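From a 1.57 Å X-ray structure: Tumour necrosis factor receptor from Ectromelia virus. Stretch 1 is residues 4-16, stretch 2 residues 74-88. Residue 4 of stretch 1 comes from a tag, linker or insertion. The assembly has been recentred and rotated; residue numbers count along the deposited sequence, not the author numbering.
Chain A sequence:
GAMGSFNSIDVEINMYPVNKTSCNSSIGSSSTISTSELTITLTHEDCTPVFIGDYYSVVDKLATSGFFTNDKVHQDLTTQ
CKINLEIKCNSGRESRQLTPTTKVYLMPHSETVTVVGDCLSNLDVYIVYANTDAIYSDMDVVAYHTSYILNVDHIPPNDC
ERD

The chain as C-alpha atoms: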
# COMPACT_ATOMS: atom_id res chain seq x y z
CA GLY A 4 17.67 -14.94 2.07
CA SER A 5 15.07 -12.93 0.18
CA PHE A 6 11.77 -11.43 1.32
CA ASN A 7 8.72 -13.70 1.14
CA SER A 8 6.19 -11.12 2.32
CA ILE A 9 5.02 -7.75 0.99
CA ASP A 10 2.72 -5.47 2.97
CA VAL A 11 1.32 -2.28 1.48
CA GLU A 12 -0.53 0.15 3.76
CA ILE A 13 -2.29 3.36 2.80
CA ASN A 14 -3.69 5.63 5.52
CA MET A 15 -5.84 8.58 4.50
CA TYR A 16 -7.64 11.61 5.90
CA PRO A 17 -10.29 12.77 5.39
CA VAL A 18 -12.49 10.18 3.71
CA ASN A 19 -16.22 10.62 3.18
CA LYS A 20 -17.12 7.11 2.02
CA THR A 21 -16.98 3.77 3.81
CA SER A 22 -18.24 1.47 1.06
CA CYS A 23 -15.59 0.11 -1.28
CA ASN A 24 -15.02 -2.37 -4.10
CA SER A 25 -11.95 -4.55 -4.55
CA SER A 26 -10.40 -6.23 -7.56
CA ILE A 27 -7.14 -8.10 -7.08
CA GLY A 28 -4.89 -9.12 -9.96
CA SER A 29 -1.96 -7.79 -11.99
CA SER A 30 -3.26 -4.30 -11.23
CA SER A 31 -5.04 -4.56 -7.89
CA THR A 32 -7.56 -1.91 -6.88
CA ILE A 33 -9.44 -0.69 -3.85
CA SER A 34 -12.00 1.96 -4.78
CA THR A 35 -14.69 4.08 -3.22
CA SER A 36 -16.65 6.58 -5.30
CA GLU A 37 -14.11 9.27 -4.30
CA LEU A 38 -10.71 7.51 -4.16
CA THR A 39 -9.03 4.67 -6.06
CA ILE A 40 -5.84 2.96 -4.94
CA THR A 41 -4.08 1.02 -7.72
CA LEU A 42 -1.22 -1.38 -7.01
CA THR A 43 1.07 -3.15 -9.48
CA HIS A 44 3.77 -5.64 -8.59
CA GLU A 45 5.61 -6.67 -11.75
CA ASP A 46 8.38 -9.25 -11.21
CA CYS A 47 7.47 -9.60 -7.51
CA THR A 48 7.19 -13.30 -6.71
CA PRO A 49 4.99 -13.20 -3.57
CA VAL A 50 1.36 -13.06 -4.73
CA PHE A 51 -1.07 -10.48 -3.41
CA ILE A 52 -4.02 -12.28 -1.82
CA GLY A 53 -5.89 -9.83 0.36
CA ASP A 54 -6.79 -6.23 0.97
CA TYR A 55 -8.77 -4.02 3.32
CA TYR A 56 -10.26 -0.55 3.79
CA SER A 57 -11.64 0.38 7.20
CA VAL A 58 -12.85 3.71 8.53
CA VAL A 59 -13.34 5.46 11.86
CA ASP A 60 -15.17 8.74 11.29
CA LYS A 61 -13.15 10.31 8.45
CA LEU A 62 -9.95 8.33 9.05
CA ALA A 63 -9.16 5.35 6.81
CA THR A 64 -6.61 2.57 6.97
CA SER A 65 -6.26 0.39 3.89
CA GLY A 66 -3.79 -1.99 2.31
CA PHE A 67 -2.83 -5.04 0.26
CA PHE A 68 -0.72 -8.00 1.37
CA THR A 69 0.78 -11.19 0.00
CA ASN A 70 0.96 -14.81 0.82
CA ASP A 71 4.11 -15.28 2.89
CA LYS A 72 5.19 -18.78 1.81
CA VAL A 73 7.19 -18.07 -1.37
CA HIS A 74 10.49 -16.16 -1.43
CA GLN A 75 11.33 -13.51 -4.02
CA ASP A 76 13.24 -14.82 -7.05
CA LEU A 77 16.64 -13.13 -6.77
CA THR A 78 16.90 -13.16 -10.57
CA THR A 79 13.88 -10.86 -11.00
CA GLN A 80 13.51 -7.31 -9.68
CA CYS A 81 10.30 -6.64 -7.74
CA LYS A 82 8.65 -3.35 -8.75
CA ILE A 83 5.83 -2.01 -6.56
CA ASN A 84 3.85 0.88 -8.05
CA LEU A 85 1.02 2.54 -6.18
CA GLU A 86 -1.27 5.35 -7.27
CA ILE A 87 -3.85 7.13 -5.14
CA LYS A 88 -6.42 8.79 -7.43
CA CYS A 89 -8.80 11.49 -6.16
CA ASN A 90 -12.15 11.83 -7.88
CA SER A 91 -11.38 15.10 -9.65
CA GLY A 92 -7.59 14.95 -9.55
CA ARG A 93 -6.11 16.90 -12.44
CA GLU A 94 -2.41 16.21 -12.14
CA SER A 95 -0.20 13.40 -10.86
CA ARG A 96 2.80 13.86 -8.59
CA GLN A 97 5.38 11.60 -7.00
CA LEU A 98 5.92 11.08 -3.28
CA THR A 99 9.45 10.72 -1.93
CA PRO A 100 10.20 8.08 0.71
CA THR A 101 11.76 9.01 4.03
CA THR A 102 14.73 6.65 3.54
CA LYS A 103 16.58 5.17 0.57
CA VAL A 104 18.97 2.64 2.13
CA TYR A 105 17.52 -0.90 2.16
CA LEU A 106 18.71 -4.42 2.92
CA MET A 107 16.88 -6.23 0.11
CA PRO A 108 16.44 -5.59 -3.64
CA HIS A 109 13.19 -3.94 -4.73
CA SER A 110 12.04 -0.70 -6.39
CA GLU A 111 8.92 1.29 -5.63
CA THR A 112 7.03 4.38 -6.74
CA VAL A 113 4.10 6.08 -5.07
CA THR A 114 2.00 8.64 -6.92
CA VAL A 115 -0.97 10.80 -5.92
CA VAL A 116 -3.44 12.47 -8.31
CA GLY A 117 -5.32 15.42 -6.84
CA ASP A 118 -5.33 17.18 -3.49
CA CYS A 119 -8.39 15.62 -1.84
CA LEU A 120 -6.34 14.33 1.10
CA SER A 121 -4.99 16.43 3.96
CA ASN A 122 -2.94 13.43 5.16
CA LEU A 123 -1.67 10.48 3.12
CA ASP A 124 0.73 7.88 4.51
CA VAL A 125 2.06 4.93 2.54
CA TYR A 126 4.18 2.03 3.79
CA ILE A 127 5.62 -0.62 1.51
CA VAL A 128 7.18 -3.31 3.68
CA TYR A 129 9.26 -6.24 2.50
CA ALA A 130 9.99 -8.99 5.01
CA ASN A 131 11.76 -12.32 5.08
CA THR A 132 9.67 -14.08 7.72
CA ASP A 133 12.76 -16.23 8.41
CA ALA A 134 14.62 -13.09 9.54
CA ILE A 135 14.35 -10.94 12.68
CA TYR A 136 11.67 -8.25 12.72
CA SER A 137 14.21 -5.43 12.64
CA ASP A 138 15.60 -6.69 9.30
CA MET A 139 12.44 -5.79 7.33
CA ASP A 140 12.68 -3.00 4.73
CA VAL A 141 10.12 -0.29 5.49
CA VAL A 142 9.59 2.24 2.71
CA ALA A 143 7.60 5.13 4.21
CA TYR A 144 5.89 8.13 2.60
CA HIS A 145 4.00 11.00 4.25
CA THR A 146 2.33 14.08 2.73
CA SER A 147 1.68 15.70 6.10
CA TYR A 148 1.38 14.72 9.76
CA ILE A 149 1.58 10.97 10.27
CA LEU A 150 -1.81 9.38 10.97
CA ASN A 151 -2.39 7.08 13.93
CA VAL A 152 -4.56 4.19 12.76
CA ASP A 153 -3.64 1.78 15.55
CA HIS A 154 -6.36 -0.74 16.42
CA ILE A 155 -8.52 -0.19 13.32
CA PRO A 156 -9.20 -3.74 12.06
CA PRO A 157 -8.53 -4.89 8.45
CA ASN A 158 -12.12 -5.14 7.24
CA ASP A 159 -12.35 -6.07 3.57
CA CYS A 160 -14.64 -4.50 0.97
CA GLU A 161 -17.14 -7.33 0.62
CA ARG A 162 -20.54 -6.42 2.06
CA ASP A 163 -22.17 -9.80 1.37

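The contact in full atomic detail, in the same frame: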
# COMPACT_ATOMS: atom_id res chain seq x y z
N GLY A 4 19.04 -14.61 2.45
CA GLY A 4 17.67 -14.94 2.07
C GLY A 4 16.91 -13.74 1.54
O GLY A 4 17.28 -12.60 1.80
N SER A 5 15.84 -14.00 0.80
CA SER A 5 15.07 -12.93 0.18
C SER A 5 13.71 -12.79 0.85
O SER A 5 13.22 -13.72 1.48
CB SER A 5 14.91 -13.18 -1.33
OG SER A 5 14.14 -14.35 -1.59
N PHE A 6 13.09 -11.62 0.72
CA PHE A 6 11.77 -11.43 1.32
C PHE A 6 10.76 -12.42 0.75
O PHE A 6 10.85 -12.81 -0.42
CB PHE A 6 11.28 -9.98 1.17
CG PHE A 6 11.06 -9.53 -0.26
CD1 PHE A 6 9.85 -9.76 -0.90
CD2 PHE A 6 12.06 -8.84 -0.95
CE1 PHE A 6 9.64 -9.33 -2.22
CE2 PHE A 6 11.85 -8.41 -2.25
CZ PHE A 6 10.63 -8.65 -2.88
N ASN A 7 9.82 -12.86 1.59
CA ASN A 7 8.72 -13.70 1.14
C ASN A 7 7.37 -13.07 1.45
O ASN A 7 6.33 -13.70 1.29
CB ASN A 7 8.79 -15.12 1.75
CG ASN A 7 8.90 -15.11 3.27
OD1 ASN A 7 8.93 -14.06 3.88
ND2 ASN A 7 8.95 -16.29 3.87
N SER A 8 7.40 -11.81 1.89
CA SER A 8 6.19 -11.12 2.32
C SER A 8 6.23 -9.67 1.89
O SER A 8 7.24 -9.00 2.08
CB SER A 8 6.09 -11.17 3.85
OG SER A 8 5.00 -10.38 4.32
N ILE A 9 5.14 -9.18 1.29
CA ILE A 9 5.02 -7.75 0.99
C ILE A 9 3.72 -7.25 1.59
O ILE A 9 2.66 -7.86 1.42
CB ILE A 9 5.00 -7.44 -0.53
CG1 ILE A 9 6.11 -8.17 -1.27
CG2 ILE A 9 5.17 -5.93 -0.76
CD1 ILE A 9 6.09 -7.95 -2.79
N ASP A 10 3.83 -6.12 2.29
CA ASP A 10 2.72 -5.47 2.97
C ASP A 10 2.68 -4.06 2.42
O ASP A 10 3.70 -3.38 2.36
CB ASP A 10 2.99 -5.49 4.48
CG ASP A 10 2.22 -4.42 5.24
OD1 ASP A 10 1.07 -4.68 5.61
OD2 ASP A 10 2.80 -3.33 5.47
N VAL A 11 1.51 -3.64 1.94
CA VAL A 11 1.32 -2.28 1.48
C VAL A 11 0.19 -1.67 2.30
O VAL A 11 -0.88 -2.25 2.39
CB VAL A 11 0.97 -2.24 -0.03
CG1 VAL A 11 0.71 -0.80 -0.48
CG2 VAL A 11 2.09 -2.86 -0.85
N GLU A 12 0.46 -0.53 2.94
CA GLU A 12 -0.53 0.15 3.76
C GLU A 12 -0.72 1.56 3.25
O GLU A 12 0.26 2.24 2.94
CB GLU A 12 -0.08 0.24 5.21
CG GLU A 12 0.19 -1.08 5.87
CD GLU A 12 1.06 -0.93 7.10
OE1 GLU A 12 0.66 -0.23 8.06
OE2 GLU A 12 2.17 -1.51 7.11
N ILE A 13 -1.97 2.00 3.19
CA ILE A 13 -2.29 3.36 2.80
C ILE A 13 -3.26 3.96 3.81
O ILE A 13 -4.39 3.49 3.95
CB ILE A 13 -2.92 3.41 1.37
CG1 ILE A 13 -2.08 2.62 0.35
CG2 ILE A 13 -3.06 4.86 0.90
CD1 ILE A 13 -2.53 1.15 0.14
N ASN A 14 -2.82 5.00 4.53
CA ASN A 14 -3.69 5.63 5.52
C ASN A 14 -4.06 7.03 5.04
O ASN A 14 -3.22 7.73 4.49
CB ASN A 14 -2.99 5.66 6.89
CG ASN A 14 -2.68 4.27 7.38
OD1 ASN A 14 -3.42 3.33 7.10
ND2 ASN A 14 -1.57 4.11 8.10
N MET A 15 -5.32 7.40 5.19
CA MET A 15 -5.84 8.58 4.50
C MET A 15 -6.79 9.40 5.36
O MET A 15 -7.57 8.85 6.13
CB MET A 15 -6.59 8.14 3.23
CG MET A 15 -5.73 7.33 2.27
SD MET A 15 -6.64 6.84 0.79
CE MET A 15 -7.70 5.55 1.47
N TYR A 16 -6.71 10.72 5.22
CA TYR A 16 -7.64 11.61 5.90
C TYR A 16 -7.80 12.89 5.09
O TYR A 16 -6.82 13.42 4.59
CB TYR A 16 -7.10 11.97 7.30
CG TYR A 16 -8.10 12.70 8.15
CD1 TYR A 16 -8.92 12.00 9.02
CD2 TYR A 16 -8.25 14.07 8.05
CE1 TYR A 16 -9.87 12.67 9.79
CE2 TYR A 16 -9.19 14.74 8.82
CZ TYR A 16 -9.98 14.03 9.68
OH TYR A 16 -10.91 14.69 10.45
N HIS A 74 9.47 -17.20 -1.43
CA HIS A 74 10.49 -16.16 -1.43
C HIS A 74 10.68 -15.53 -2.80
O HIS A 74 10.55 -16.20 -3.83
CB HIS A 74 11.84 -16.70 -0.93
CG HIS A 74 11.84 -17.06 0.53
ND1 HIS A 74 12.29 -16.20 1.50
CD2 HIS A 74 11.45 -18.19 1.17
CE1 HIS A 74 12.17 -16.78 2.69
NE2 HIS A 74 11.67 -17.99 2.51
N GLN A 75 11.01 -14.24 -2.79
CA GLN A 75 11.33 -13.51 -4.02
C GLN A 75 12.46 -14.18 -4.81
O GLN A 75 13.51 -14.55 -4.25
CB GLN A 75 11.71 -12.06 -3.67
CG GLN A 75 12.17 -11.23 -4.87
CD GLN A 75 11.06 -10.95 -5.88
OE1 GLN A 75 9.89 -10.81 -5.52
NE2 GLN A 75 11.44 -10.86 -7.15
N ASP A 76 12.24 -14.33 -6.11
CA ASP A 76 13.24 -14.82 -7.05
C ASP A 76 14.36 -13.78 -7.14
O ASP A 76 14.12 -12.66 -7.54
CB ASP A 76 12.56 -14.98 -8.42
CG ASP A 76 13.43 -15.68 -9.44
OD1 ASP A 76 14.66 -15.73 -9.23
OD2 ASP A 76 12.87 -16.16 -10.45
N LEU A 77 15.58 -14.14 -6.76
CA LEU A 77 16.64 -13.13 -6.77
C LEU A 77 17.08 -12.76 -8.18
O LEU A 77 17.86 -11.83 -8.36
CB LEU A 77 17.82 -13.55 -5.89
CG LEU A 77 17.50 -13.53 -4.39
CD1 LEU A 77 18.65 -14.08 -3.56
CD2 LEU A 77 17.14 -12.11 -3.93
N THR A 78 16.58 -13.48 -9.18
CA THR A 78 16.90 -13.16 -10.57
C THR A 78 15.88 -12.23 -11.23
O THR A 78 16.05 -11.84 -12.38
CB THR A 78 17.09 -14.45 -11.44
OG1 THR A 78 15.81 -15.05 -11.70
CG2 THR A 78 17.98 -15.46 -10.73
N THR A 79 14.82 -11.86 -10.50
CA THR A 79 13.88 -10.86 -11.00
C THR A 79 13.78 -9.71 -10.00
O THR A 79 13.99 -9.90 -8.80
CB THR A 79 12.46 -11.45 -11.30
OG1 THR A 79 11.75 -11.72 -10.09
CG2 THR A 79 12.58 -12.73 -12.10
N GLN A 80 13.48 -8.52 -10.50
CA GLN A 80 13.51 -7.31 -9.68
C GLN A 80 12.09 -6.82 -9.38
O GLN A 80 11.41 -6.31 -10.26
CB GLN A 80 14.32 -6.21 -10.37
CG GLN A 80 15.79 -6.57 -10.65
CD GLN A 80 16.58 -6.91 -9.39
OE1 GLN A 80 16.58 -6.15 -8.41
NE2 GLN A 80 17.26 -8.06 -9.41
N CYS A 81 11.66 -7.00 -8.14
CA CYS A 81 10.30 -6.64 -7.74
C CYS A 81 10.07 -5.13 -7.87
O CYS A 81 10.88 -4.33 -7.40
CB CYS A 81 10.07 -7.08 -6.30
SG CYS A 81 8.49 -6.58 -5.56
N LYS A 82 9.00 -4.75 -8.57
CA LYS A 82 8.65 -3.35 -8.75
C LYS A 82 7.24 -3.11 -8.22
O LYS A 82 6.27 -3.62 -8.78
CB LYS A 82 8.75 -2.97 -10.24
CG LYS A 82 10.16 -3.15 -10.83
CD LYS A 82 10.16 -3.12 -12.37
CE LYS A 82 9.90 -4.50 -12.96
NZ LYS A 82 11.09 -5.40 -12.83
N ILE A 83 7.13 -2.35 -7.13
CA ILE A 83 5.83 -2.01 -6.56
C ILE A 83 5.46 -0.59 -6.98
O ILE A 83 6.17 0.36 -6.65
CB ILE A 83 5.85 -2.09 -5.02
CG1 ILE A 83 6.06 -3.54 -4.56
CG2 ILE A 83 4.56 -1.52 -4.43
CD1 ILE A 83 4.87 -4.47 -4.82
N ASN A 84 4.36 -0.44 -7.71
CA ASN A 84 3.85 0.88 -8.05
C ASN A 84 2.49 1.07 -7.40
O ASN A 84 1.66 0.16 -7.40
CB ASN A 84 3.71 1.09 -9.56
CG ASN A 84 5.04 1.08 -10.29
OD1 ASN A 84 6.07 1.48 -9.73
ND2 ASN A 84 5.03 0.64 -11.54
N LEU A 85 2.26 2.26 -6.88
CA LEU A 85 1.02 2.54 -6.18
C LEU A 85 0.57 3.93 -6.57
O LEU A 85 1.36 4.86 -6.55
CB LEU A 85 1.30 2.52 -4.67
CG LEU A 85 0.12 2.48 -3.73
CD1 LEU A 85 -0.65 1.15 -3.90
CD2 LEU A 85 0.60 2.65 -2.29
N GLU A 86 -0.70 4.05 -6.94
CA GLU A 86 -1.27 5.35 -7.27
C GLU A 86 -2.54 5.56 -6.46
O GLU A 86 -3.39 4.67 -6.39
CB GLU A 86 -1.59 5.41 -8.77
CG GLU A 86 -2.34 6.68 -9.18
CD GLU A 86 -3.12 6.50 -10.49
OE1 GLU A 86 -2.60 6.95 -11.54
OE2 GLU A 86 -4.22 5.91 -10.47
N ILE A 87 -2.64 6.73 -5.83
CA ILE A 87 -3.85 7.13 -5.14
C ILE A 87 -4.53 8.21 -5.99
O ILE A 87 -3.97 9.30 -6.18
CB ILE A 87 -3.55 7.65 -3.71
CG1 ILE A 87 -2.91 6.54 -2.85
CG2 ILE A 87 -4.84 8.16 -3.04
CD1 ILE A 87 -1.41 6.35 -3.04
N LYS A 88 -5.72 7.91 -6.49
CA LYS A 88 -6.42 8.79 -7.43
C LYS A 88 -7.67 9.40 -6.81
O LYS A 88 -8.62 8.69 -6.49
CB LYS A 88 -6.78 8.02 -8.71
CG LYS A 88 -7.79 8.72 -9.63
CD LYS A 88 -7.24 10.04 -10.17
CE LYS A 88 -7.98 10.50 -11.43
NZ LYS A 88 -9.46 10.61 -11.23

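How are the two backbones arranged? They meet in two different ways. At the start of the contact the chains come close, with Asn7 CA only 4.0 Å from His74 CA, and here the backbones bond directly: Gln75 N donates to Phe6 O over 2.8 Å with a nearly straight geometry. Farther on, strand 8-16 and the strand through residues 82-88 run in nearly the same direction, 19° apart, but their axes approach no closer than 10.3 Å. That spacing is too wide for backbone pairing, and Val11 CA lies 9.1 Å from Leu85 CA. The strands therefore face each other through side chains, as in packed sheet layers.

What holds the close end together? Ser5 bonds at both its backbone and its side chain. Its chi1 is p (64°), which places OG where it donates to Gln75 O at 2.7 Å, while Ser5 O accepts from His74 ND1 at 2.6 Å. The imidazole reaches that carbonyl with chi1 m and chi2 near -96°, so the oxygen lies at the ring edge, in line with the N-H. This orientation leaves a ring face open to Asn7, whose CB sits 3.8 Å from the centroid of the His74 ring, almost on the ring normal. Leu77 joins from the turn formed by Asp76 to Thr79: although its CA-to-CB bond points sideways, its m,t rotamer carries CD2 to 3.6 Å from Ser5 CB, adding an apolar contact beside the polar ones.

Why does Phe6 take part when its CA-to-CB bond points away from the second stretch? Its p rotamer (chi1 64°), with chi2 at 86°, brings the end of the ring back. One face then receives Gln75 CB, 3.7 Å from the centroid of the Phe6 ring and 15° off its normal, a CH-pi contact. At the ring edge, Phe6 CZ touches Cys81 CB at 3.8 Å. With chi1 t and chi2 p, the amide of Gln75 also reaches the ring, Gln75 OE1 lying 3.5 Å from Phe6 CZ. Gln75 NE2 donates to Asp76 O at 3.3 Å and to Thr79 O at 3.2 Å, while OE1 is hydrogen-bonded elsewhere in the structure, so the amide stays satisfied beside the aromatic ring.

How is the gap between the strands filled? Alternation sends Ile9, Val11, Ile13 and Met15 toward the second stretch, and Cys81, Ile83, Leu85 and Ile87 answer them. Ile9, in the extended m,t rotamer, stretches CD1 to 3.9 Å from Cys81 SG and 4.2 Å from Ile83 CD1. Leu85, t,p, lodges CD2 between two neighbours, 3.9 Å from Val11 CG1 and 3.8 Å from Ile13 CG1. Ile13, with chi1 m (-49°), also places CG2 4.1 Å from Ile87 CG1. Met15 SD closes the row more loosely, 4.4 Å from Ile87 CG2. These contacts are apolar and buried, so close packing rather than directed bonding joins this end.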